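Local coordinates for uncharacterized protein Ta0194 (Thermoplasma acidophilum DSM 1728, PDB 3BDI) that is of unknown function but probably works as a hydrolase, belonging to the ABHD14 family of the alpha/beta hydrolase superfamily, at residues Ala134-Leu139 with Lys167-Ile172; Leu152-Gly155 with Val160-Ile163; Met116-Leu119 with Ile124-Gly127. One frame throughout, in Å; residues are numbered along the deposited sequence.

Interaction 1: Ala134-Leu139 with Lys167-Ile172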
ATOM      1  N   ALA A 134       1.162   7.751   7.293  1.00 11.08           N
ATOM      2  CA  ALA A 134       1.792   8.104   8.551  1.00 11.68           C
ATOM      3  C   ALA A 134       3.292   7.933   8.424  1.00 13.28           C
ATOM      4  O   ALA A 134       3.794   7.284   7.522  1.00 15.38           O
ATOM      5  CB  ALA A 134       1.258   7.202   9.645  1.00 11.94           C
ATOM      6  N   TRP A 135       4.007   8.610   9.319  1.00 15.77           N
ATOM      7  CA  TRP A 135       5.467   8.450   9.525  1.00 17.87           C
ATOM      8  C   TRP A 135       6.369   9.023   8.423  1.00 18.76           C
ATOM      9  O   TRP A 135       7.570   8.665   8.345  1.00 21.70           O
ATOM     10  CB  TRP A 135       5.852   6.984   9.800  1.00 20.49           C
ATOM     11  CG  TRP A 135       5.100   6.289  10.916  1.00 21.05           C
ATOM     12  CD1 TRP A 135       4.249   6.848  11.832  1.00 22.18           C
ATOM     13  CD2 TRP A 135       5.173   4.884  11.251  1.00 26.49           C
ATOM     14  NE1 TRP A 135       3.762   5.883  12.687  1.00 27.61           N
ATOM     15  CE2 TRP A 135       4.324   4.675  12.362  1.00 24.97           C
ATOM     16  CE3 TRP A 135       5.870   3.793  10.713  1.00 26.68           C
ATOM     17  CZ2 TRP A 135       4.154   3.412  12.965  1.00 28.87           C
ATOM     18  CZ3 TRP A 135       5.706   2.524  11.316  1.00 25.73           C
ATOM     19  CH2 TRP A 135       4.847   2.361  12.436  1.00 25.17           C
ATOM     20  N   VAL A 136       5.849   9.901   7.587  1.00 17.92           N
ATOM     21  CA  VAL A 136       6.653  10.421   6.474  1.00 17.90           C
ATOM     22  C   VAL A 136       6.937  11.931   6.561  1.00 16.74           C
ATOM     23  O   VAL A 136       7.453  12.509   5.621  1.00 15.26           O
ATOM     24  CB  VAL A 136       6.058  10.056   5.070  1.00 20.14           C
ATOM     25  CG1 VAL A 136       6.065   8.554   4.879  1.00 26.00           C
ATOM     26  CG2 VAL A 136       4.666  10.647   4.872  1.00 24.45           C
ATOM     27  N   GLU A 137       6.542  12.566   7.656  1.00 15.66           N
ATOM     28  CA  GLU A 137       6.686  14.028   7.738  1.00 16.84           C
ATOM     29  C   GLU A 137       8.120  14.473   7.643  1.00 17.55           C
ATOM     30  O   GLU A 137       8.356  15.568   7.193  1.00 15.93           O
ATOM     31  CB  GLU A 137       6.064  14.560   9.008  1.00 18.32           C
ATOM     32  CG  GLU A 137       4.563  14.452   9.021  1.00 21.30           C
ATOM     33  CD  GLU A 137       3.915  15.149  10.184  1.00 21.84           C
ATOM     34  OE1 GLU A 137       4.126  16.369  10.300  1.00 24.87           O
ATOM     35  OE2 GLU A 137       3.188  14.499  10.968  1.00 22.96           O
ATOM     36  N   SER A 138       9.065  13.615   7.974  1.00 18.06           N
ATOM     37  CA  SER A 138      10.488  13.957   7.838  1.00 17.71           C
ATOM     38  C   SER A 138      11.088  13.735   6.449  1.00 19.62           C
ATOM     39  O   SER A 138      12.291  13.997   6.241  1.00 19.84           O
ATOM     40  CB  SER A 138      11.291  13.122   8.836  1.00 19.29           C
ATOM     41  OG  SER A 138      11.391  11.766   8.405  1.00 25.13           O
ATOM     42  N   LEU A 139      10.284  13.251   5.503  1.00 15.86           N
ATOM     43  CA  LEU A 139      10.753  12.845   4.180  1.00 17.77           C
ATOM     44  C   LEU A 139      10.326  13.766   3.059  1.00 15.08           C
ATOM     45  O   LEU A 139      10.472  13.428   1.902  1.00 18.60           O
ATOM     46  CB  LEU A 139      10.200  11.452   3.894  1.00 15.47           C
ATOM     47  CG  LEU A 139      10.573  10.395   4.926  1.00 19.86           C
ATOM     48  CD1 LEU A 139       9.927   9.045   4.587  1.00 20.79           C
ATOM     49  CD2 LEU A 139      12.078  10.292   4.958  1.00 21.20           C
ATOM     50  N   LYS A 167      -2.994  18.256   1.862  1.00 18.07           N
ATOM     51  CA  LYS A 167      -2.800  19.321   0.886  1.00 18.57           C
ATOM     52  C   LYS A 167      -1.306  19.597   0.714  1.00 16.77           C
ATOM     53  O   LYS A 167      -0.821  19.832  -0.393  1.00 16.34           O
ATOM     54  CB  LYS A 167      -3.578  20.571   1.325  1.00 21.50           C
ATOM     55  CG  LYS A 167      -5.082  20.324   1.386  1.00 25.12           C
ATOM     56  N   GLU A 168      -0.570  19.501   1.799  1.00 15.94           N
ATOM     57  CA  GLU A 168       0.861  19.652   1.731  1.00 16.29           C
ATOM     58  C   GLU A 168       1.541  18.519   0.938  1.00 15.22           C
ATOM     59  O   GLU A 168       2.337  18.733   0.044  1.00 15.32           O
ATOM     60  CB  GLU A 168       1.446  19.754   3.116  1.00 19.16           C
ATOM     61  CG  GLU A 168       2.865  20.231   3.033  1.00 26.43           C
ATOM     62  CD  GLU A 168       3.534  20.400   4.357  1.00 29.05           C
ATOM     63  OE1 GLU A 168       2.870  20.177   5.401  1.00 25.61           O
ATOM     64  OE2 GLU A 168       4.733  20.765   4.314  1.00 26.29           O
ATOM     65  N   TYR A 169       1.188  17.265   1.218  1.00 12.97           N
ATOM     66  CA  TYR A 169       1.792  16.175   0.472  1.00 13.33           C
ATOM     67  C   TYR A 169       1.396  16.223  -0.999  1.00 13.65           C
ATOM     68  O   TYR A 169       2.191  15.838  -1.860  1.00 14.20           O
ATOM     69  CB  TYR A 169       1.395  14.830   1.081  1.00 12.93           C
ATOM     70  CG  TYR A 169       1.968  14.514   2.436  1.00 15.04           C
ATOM     71  CD1 TYR A 169       2.959  15.302   3.030  1.00 18.00           C
ATOM     72  CD2 TYR A 169       1.525  13.392   3.143  1.00 12.54           C
ATOM     73  CE1 TYR A 169       3.475  14.986   4.283  1.00 17.34           C
ATOM     74  CE2 TYR A 169       2.028  13.079   4.372  1.00 14.07           C
ATOM     75  CZ  TYR A 169       3.001  13.870   4.960  1.00 15.63           C
ATOM     76  OH  TYR A 169       3.509  13.549   6.201  1.00 18.52           O
ATOM     77  N   ALA A 170       0.188  16.698  -1.298  1.00 14.44           N
ATOM     78  CA  ALA A 170      -0.282  16.785  -2.669  1.00 13.19           C
ATOM     79  C   ALA A 170       0.532  17.817  -3.454  1.00 17.32           C
ATOM     80  O   ALA A 170       0.764  17.678  -4.652  1.00 18.70           O
ATOM     81  CB  ALA A 170      -1.746  17.155  -2.695  1.00 16.29           C
ATOM     82  N   SER A 171       0.961  18.838  -2.756  1.00 15.64           N
ATOM     83  CA  SER A 171       1.836  19.842  -3.380  1.00 16.09           C
ATOM     84  C   SER A 171       3.256  19.345  -3.598  1.00 15.98           C
ATOM     85  O   SER A 171       3.902  19.632  -4.619  1.00 17.77           O
ATOM     86  CB  SER A 171       1.898  21.050  -2.464  1.00 19.08           C
ATOM     87  OG  SER A 171       0.622  21.573  -2.219  1.00 29.80           O
ATOM     88  N   ILE A 172       3.788  18.641  -2.618  1.00 13.78           N
ATOM     89  CA  ILE A 172       5.125  18.098  -2.699  1.00 13.19           C
ATOM     90  C   ILE A 172       5.267  17.073  -3.835  1.00 15.58           C
ATOM     91  O   ILE A 172       6.271  17.071  -4.560  1.00 15.76           O
ATOM     92  CB  ILE A 172       5.552  17.477  -1.331  1.00 16.37           C
ATOM     93  CG1 ILE A 172       5.639  18.585  -0.270  1.00 15.52           C
ATOM     94  CG2 ILE A 172       6.863  16.726  -1.435  1.00 17.52           C
ATOM     95  CD1 ILE A 172       5.713  18.064   1.172  1.00 18.59           C
TER
HETATM   96  O   HOH W   1       2.753  11.358   7.619  1.00 17.42           O

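Interaction 2: Leu152-Gly155 with Val160-Ile163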
ATOM      1  N   LEU A 152      -3.296  10.072  -3.412  1.00  9.20           N
ATOM      2  CA  LEU A 152      -3.424  10.319  -1.978  1.00  9.26           C
ATOM      3  C   LEU A 152      -4.891  10.324  -1.633  1.00  9.41           C
ATOM      4  O   LEU A 152      -5.693  11.049  -2.223  1.00  9.08           O
ATOM      5  CB  LEU A 152      -2.815  11.685  -1.644  1.00 10.41           C
ATOM      6  CG  LEU A 152      -1.328  11.830  -1.938  1.00 12.16           C
ATOM      7  CD1 LEU A 152      -0.852  13.262  -1.776  1.00 14.09           C
ATOM      8  CD2 LEU A 152      -0.447  10.940  -1.103  1.00 12.78           C
ATOM      9  N   VAL A 153      -5.291   9.458  -0.695  1.00 10.67           N
ATOM     10  CA  VAL A 153      -6.681   9.308  -0.263  1.00  9.89           C
ATOM     11  C   VAL A 153      -6.753   9.668   1.193  1.00  8.76           C
ATOM     12  O   VAL A 153      -5.986   9.161   1.987  1.00  9.98           O
ATOM     13  CB  VAL A 153      -7.215   7.880  -0.497  1.00  9.99           C
ATOM     14  CG1 VAL A 153      -8.673   7.806  -0.071  1.00 10.56           C
ATOM     15  CG2 VAL A 153      -7.075   7.463  -1.977  1.00 12.38           C
ATOM     16  N   TRP A 154      -7.700  10.528   1.558  1.00  9.71           N
ATOM     17  CA  TRP A 154      -7.924  10.887   2.944  1.00  9.05           C
ATOM     18  C   TRP A 154      -9.418  10.894   3.201  1.00 10.45           C
ATOM     19  O   TRP A 154     -10.195  11.309   2.350  1.00 11.86           O
ATOM     20  CB  TRP A 154      -7.413  12.311   3.262  1.00  9.87           C
ATOM     21  CG  TRP A 154      -6.262  12.431   4.205  1.00 10.29           C
ATOM     22  CD1 TRP A 154      -6.303  12.672   5.568  1.00 10.96           C
ATOM     23  CD2 TRP A 154      -4.888  12.406   3.855  1.00 11.19           C
ATOM     24  NE1 TRP A 154      -5.051  12.778   6.063  1.00 13.86           N
ATOM     25  CE2 TRP A 154      -4.151  12.638   5.037  1.00 11.82           C
ATOM     26  CE3 TRP A 154      -4.205  12.214   2.657  1.00 12.69           C
ATOM     27  CZ2 TRP A 154      -2.742  12.707   5.026  1.00 11.19           C
ATOM     28  CZ3 TRP A 154      -2.841  12.286   2.646  1.00 13.46           C
ATOM     29  CH2 TRP A 154      -2.126  12.520   3.822  1.00 11.54           C
ATOM     30  N   GLY A 155      -9.817  10.514   4.397  1.00  8.65           N
ATOM     31  CA  GLY A 155     -11.173  10.751   4.867  1.00 10.90           C
ATOM     32  C   GLY A 155     -11.357  12.166   5.386  1.00 11.94           C
ATOM     33  O   GLY A 155     -10.464  12.697   6.024  1.00 11.47           O
ATOM     34  N   VAL A 160      -6.468  11.474  12.766  1.00 15.22           N
ATOM     35  CA  VAL A 160      -5.300  10.662  13.127  1.00 15.16           C
ATOM     36  C   VAL A 160      -4.050  11.180  12.427  1.00 16.70           C
ATOM     37  O   VAL A 160      -2.967  11.361  13.045  1.00 16.52           O
ATOM     38  CB  VAL A 160      -5.544   9.173  12.785  1.00 16.41           C
ATOM     39  CG1 VAL A 160      -4.264   8.305  12.978  1.00 19.19           C
ATOM     40  CG2 VAL A 160      -6.719   8.639  13.616  1.00 17.60           C
ATOM     41  N   VAL A 161      -4.168  11.364  11.121  1.00 14.22           N
ATOM     42  CA  VAL A 161      -3.139  12.004  10.336  1.00 15.95           C
ATOM     43  C   VAL A 161      -3.810  13.238   9.753  1.00 18.72           C
ATOM     44  O   VAL A 161      -4.702  13.149   8.916  1.00 16.18           O
ATOM     45  CB  VAL A 161      -2.533  11.098   9.222  1.00 14.96           C
ATOM     46  CG1 VAL A 161      -1.510  11.870   8.386  1.00 14.06           C
ATOM     47  CG2 VAL A 161      -1.908   9.826   9.794  1.00 15.12           C
ATOM     48  N   PRO A 162      -3.424  14.413  10.244  1.00 20.58           N
ATOM     49  CA  PRO A 162      -4.168  15.611   9.945  1.00 20.89           C
ATOM     50  C   PRO A 162      -4.426  15.883   8.461  1.00 18.68           C
ATOM     51  O   PRO A 162      -3.545  15.716   7.643  1.00 18.07           O
ATOM     52  CB  PRO A 162      -3.257  16.727  10.476  1.00 22.65           C
ATOM     53  CG  PRO A 162      -2.354  16.118  11.422  1.00 26.85           C
ATOM     54  CD  PRO A 162      -2.289  14.665  11.150  1.00 21.65           C
ATOM     55  N   ILE A 163      -5.623  16.342   8.150  0.50 21.36           N
ATOM     56  CA  ILE A 163      -6.007  16.616   6.776  0.50 21.60           C
ATOM     57  C   ILE A 163      -5.182  17.774   6.166  0.50 21.35           C
ATOM     58  O   ILE A 163      -5.017  17.841   4.954  0.50 21.19           O
ATOM     59  CB  ILE A 163      -7.529  16.841   6.694  0.50 24.48           C
ATOM     60  CG1 ILE A 163      -8.031  16.719   5.252  0.50 24.05           C
ATOM     61  CG2 ILE A 163      -7.914  18.165   7.322  0.50 22.81           C
ATOM     62  CD1 ILE A 163      -8.347  15.311   4.837  0.50 20.83           C
TER

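Interaction 3: Met116-Leu119 with Ile124-Gly127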
HETATM    1  N   MSE A 116       8.424   5.332   1.477  1.00 13.30           N
HETATM    2  CA  MSE A 116       9.819   5.034   1.673  1.00 12.67           C
HETATM    3  C   MSE A 116      10.360   4.071   0.638  1.00 14.23           C
HETATM    4  O   MSE A 116      11.500   4.225   0.147  1.00 13.05           O
HETATM    5  CB  MSE A 116      10.097   4.473   3.069  1.00 15.75           C
HETATM    6  CG  MSE A 116      11.604   4.197   3.323  1.00 13.93           C
HETATM    7 SE   MSE A 116      12.716   5.811   3.293  0.75 22.63          SE
HETATM    8  CE  MSE A 116      12.402   6.265   5.046  1.00 19.80           C
ATOM      9  N   THR A 117       9.593   3.056   0.287  1.00 12.46           N
ATOM     10  CA  THR A 117      10.016   2.132  -0.762  1.00 11.79           C
ATOM     11  C   THR A 117      10.258   2.831  -2.112  1.00 15.23           C
ATOM     12  O   THR A 117      11.214   2.506  -2.825  1.00 13.55           O
ATOM     13  CB  THR A 117       8.977   1.029  -0.950  1.00 12.14           C
ATOM     14  OG1 THR A 117       8.771   0.389   0.312  1.00 12.27           O
ATOM     15  CG2 THR A 117       9.387   0.009  -1.995  1.00 13.38           C
ATOM     16  N   THR A 118       9.424   3.816  -2.430  1.00 13.39           N
ATOM     17  CA  THR A 118       9.602   4.591  -3.675  1.00 12.96           C
ATOM     18  C   THR A 118      10.832   5.490  -3.607  1.00 15.19           C
ATOM     19  O   THR A 118      11.527   5.629  -4.606  1.00 14.30           O
ATOM     20  CB  THR A 118       8.330   5.393  -3.986  1.00 13.25           C
ATOM     21  OG1 THR A 118       7.195   4.511  -3.955  1.00 12.80           O
ATOM     22  CG2 THR A 118       8.398   5.999  -5.366  1.00 12.76           C
ATOM     23  N   LEU A 119      11.140   6.018  -2.437  1.00 13.55           N
ATOM     24  CA  LEU A 119      12.347   6.850  -2.247  1.00 13.74           C
ATOM     25  C   LEU A 119      13.609   6.004  -2.367  1.00 15.12           C
ATOM     26  O   LEU A 119      14.613   6.465  -2.907  1.00 16.86           O
ATOM     27  CB  LEU A 119      12.321   7.570  -0.894  1.00 16.44           C
ATOM     28  CG  LEU A 119      11.174   8.562  -0.707  1.00 21.64           C
ATOM     29  CD1 LEU A 119      11.187   9.152   0.712  1.00 16.86           C
ATOM     30  CD2 LEU A 119      11.217   9.634  -1.774  1.00 25.89           C
ATOM     31  N   ILE A 124      11.384  -0.171  -8.878  1.00 15.40           N
ATOM     32  CA  ILE A 124      10.425  -1.257  -8.706  1.00 14.91           C
ATOM     33  C   ILE A 124       8.958  -0.793  -8.615  1.00 13.54           C
ATOM     34  O   ILE A 124       8.041  -1.650  -8.571  1.00 15.32           O
ATOM     35  CB  ILE A 124      10.781  -2.193  -7.504  1.00 14.85           C
ATOM     36  CG1 ILE A 124      10.459  -1.577  -6.154  1.00 17.19           C
ATOM     37  CG2 ILE A 124      12.281  -2.570  -7.549  1.00 16.34           C
ATOM     38  CD1 ILE A 124      10.738  -2.526  -4.970  1.00 16.30           C
ATOM     39  N   VAL A 125       8.736   0.529  -8.617  1.00 14.36           N
ATOM     40  CA  VAL A 125       7.409   1.104  -8.272  1.00 12.28           C
ATOM     41  C   VAL A 125       6.751   1.671  -9.528  1.00 12.72           C
ATOM     42  O   VAL A 125       7.293   2.595 -10.134  1.00 15.27           O
ATOM     43  CB  VAL A 125       7.517   2.172  -7.172  1.00 11.80           C
ATOM     44  CG1 VAL A 125       6.123   2.735  -6.828  1.00 12.46           C
ATOM     45  CG2 VAL A 125       8.175   1.589  -5.908  1.00 12.63           C
ATOM     46  N   ASP A 126       5.626   1.090  -9.933  1.00 12.67           N
ATOM     47  CA  ASP A 126       4.856   1.549 -11.113  1.00 12.29           C
ATOM     48  C   ASP A 126       3.890   2.707 -10.791  1.00 16.24           C
ATOM     49  O   ASP A 126       3.425   3.400 -11.709  1.00 14.86           O
ATOM     50  CB  ASP A 126       4.036   0.427 -11.710  1.00 14.76           C
ATOM     51  CG  ASP A 126       4.867  -0.628 -12.435  1.00 21.53           C
ATOM     52  OD1 ASP A 126       5.947  -0.292 -12.933  1.00 23.69           O
ATOM     53  OD2 ASP A 126       4.405  -1.796 -12.518  1.00 22.23           O
ATOM     54  N   GLY A 127       3.575   2.917  -9.514  1.00 12.18           N
ATOM     55  CA  GLY A 127       2.604   3.911  -9.058  1.00 11.65           C
ATOM     56  C   GLY A 127       2.409   3.723  -7.568  1.00 11.92           C
ATOM     57  O   GLY A 127       2.727   2.635  -7.037  1.00 13.04           O
TER

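Interaction 1: Ala134-Leu139 with Lys167-Ile172
Tyr169 lays its phenol end between Val136 and Glu137, and on the side of residues 167-172 almost all of the contact with 134-139 is carried by that one side chain. At CB the direction is set: CG stands anti to the carbonyl carbon of Tyr169 (chi1 -69°), which sends the ring off the helix and across to residues 134-139. The near half of the ring makes no contact with residues 134-139. Along the far part of the ring, CE2 comes to 3.6 Å from CG2 of Val136, the methyl that sits between the backbone N and the carbonyl carbon of its residue, and CZ is equally near it. The two side chains meet obliquely, in apolar packing. At the tip, OH of Tyr169 lies 3.4 Å from Val136 CG2 and 3.1 Å from Glu137 CG, a snug fit in which the methylene lies by the ring edge, near its plane. The carboxylate of Glu137 continues past the hydroxyl and makes no hydrogen bond to it. The polar partner is instead a water in the ring plane, 2.7 Å from Tyr169 OH; the same water accepts a weak bond from Val136 N, at 3.4 Å, and so loosely bridges helix and loop. Losing ring and hydroxyl to an alanine here would probably leave this water without its closer partner and open a gap beside Val136 CG2. Around the pair, Met143 of helix 140-143 touches both Val136 and Tyr169, Ile115 of helix 109-120 packs on Val136, and Leu152 and Trp154 of strand 150-155 touch Tyr169, so the tyrosine fills the space between its own helix 163-172, helix 140-143, the loop and strand 150-155.

Interaction 2: Leu152-Gly155 with Val160-Ile163
The turn that follows strand 150-155 of the alpha/beta hydrolase fold, the usual place of the catalytic acid, is tied back to its own strand by Trp154 and Val161. The indole does this with its one polar atom: NE1 of Trp154 donates to Val161 O at 2.9 Å, with an N-H...O angle of 170°. The acceptor lies almost exactly in the indole plane, whereas from the carbonyl's side the donor comes from above, 39° out of the carbonyl plane. To reach this place Trp154 takes a chi1 of -114°, away from the staggered positions, and the nearly straight bond helps fix the turn of the ring. The next carbonyl along the chain stands further off, Pro162 O being 3.7 Å from NE1 of Trp154. Carbon contacts flank the bond on the two rings. On the six-membered ring, CZ2 of Trp154 meets CG1 of Val161 at 3.7 Å, the two side chains running at about a right angle. On the five-membered ring, in one of the two conformers of Ile163, CD1 comes obliquely to 3.4 Å from Trp154 CD1 and also nears CB of the tryptophan and Gly155 O; because Ile163 has two conformers, this contact is less certain than that of Val161. Ala132 and Pro133 also touch the indole, as do Ser166 and Tyr169 of helix 163-172. Within the turn, Asp158 OD1 accepts from Val160 N, closing an Asx turn, and from Val161 N, while both valines touch His186. Ser108, His186 and Asp158 are placed as in a charge relay, consistent with the Ser-His-Asp triad of alpha/beta hydrolases; the Trp154 bond ties the turn that carries the probable acid to its strand.

Interaction 3: Met116-Leu119 with Ile124-Gly127
Thr118 overlaps the two methyls of Val125, its OG1 lying 3.5 Å from Val125 CG1 and 3.6 Å from Val125 CG2. The contact belongs to a beta-alpha-beta unit of the alpha/beta hydrolase fold, in which strand 102-107, helix 109-120 and strand 125-131 follow one another and the two strands are parallel neighbours. It sits where the chain leaves the end of the helix and doubles back into the second strand, so residues only a few positions apart pack on each other. The hydroxyl facing the valine does not lack a polar partner, for Thr118 OG1 is hydrogen-bonded to Val114 O one turn earlier in the helix. With OG1 anti to the carbonyl carbon (chi1 -52°), the threonine turns its oxygen back along the helix while presenting that atom's flank to the apolar side chain. Thr117 is held in the same way, OG1 bonding to Met113 O, which leaves its methyl as the part that faces the turn. The Thr117 and Ile124 side chains cross there at about a right angle. Val125 also packs against the helix backbone, its CG2 coming to 4.0 Å from CA of Thr118. Ile104 of strand 102-107 touches Thr117, Thr118 and Val125 alike and so completes a buried patch between helix and sheet, while backbone bonds of Ile124 and Asp126 with Ser102 mark the beginning of the strand pairing. A looser touch is methyl to methyl, Thr117 CG2 lying 4.1 Å from Ile124 CD1.

Overall arrangement
Interactions 1 and 2 form one continuous packed region, their centres 11 Å apart: Tyr169 CD2 rests 3.8 Å from Trp154 CH2, and Ala134 CB lies 4.1 Å from Val161 CG2. Both adjoin the probable triad, interaction 2 through the turn bearing Asp158 and interaction 1 through the backbone bond of Ala134 to Ser108. Interaction 3 lies at the other end of the helix that follows Ser108. It reaches interaction 1 through Leu139 CD1, 3.8 Å from CE of Met116, modelled as selenomethionine, but stays about 9 Å from interaction 2 between nearest atoms, linked to it by neighbouring strands 125-131 and 150-155 of the same sheet.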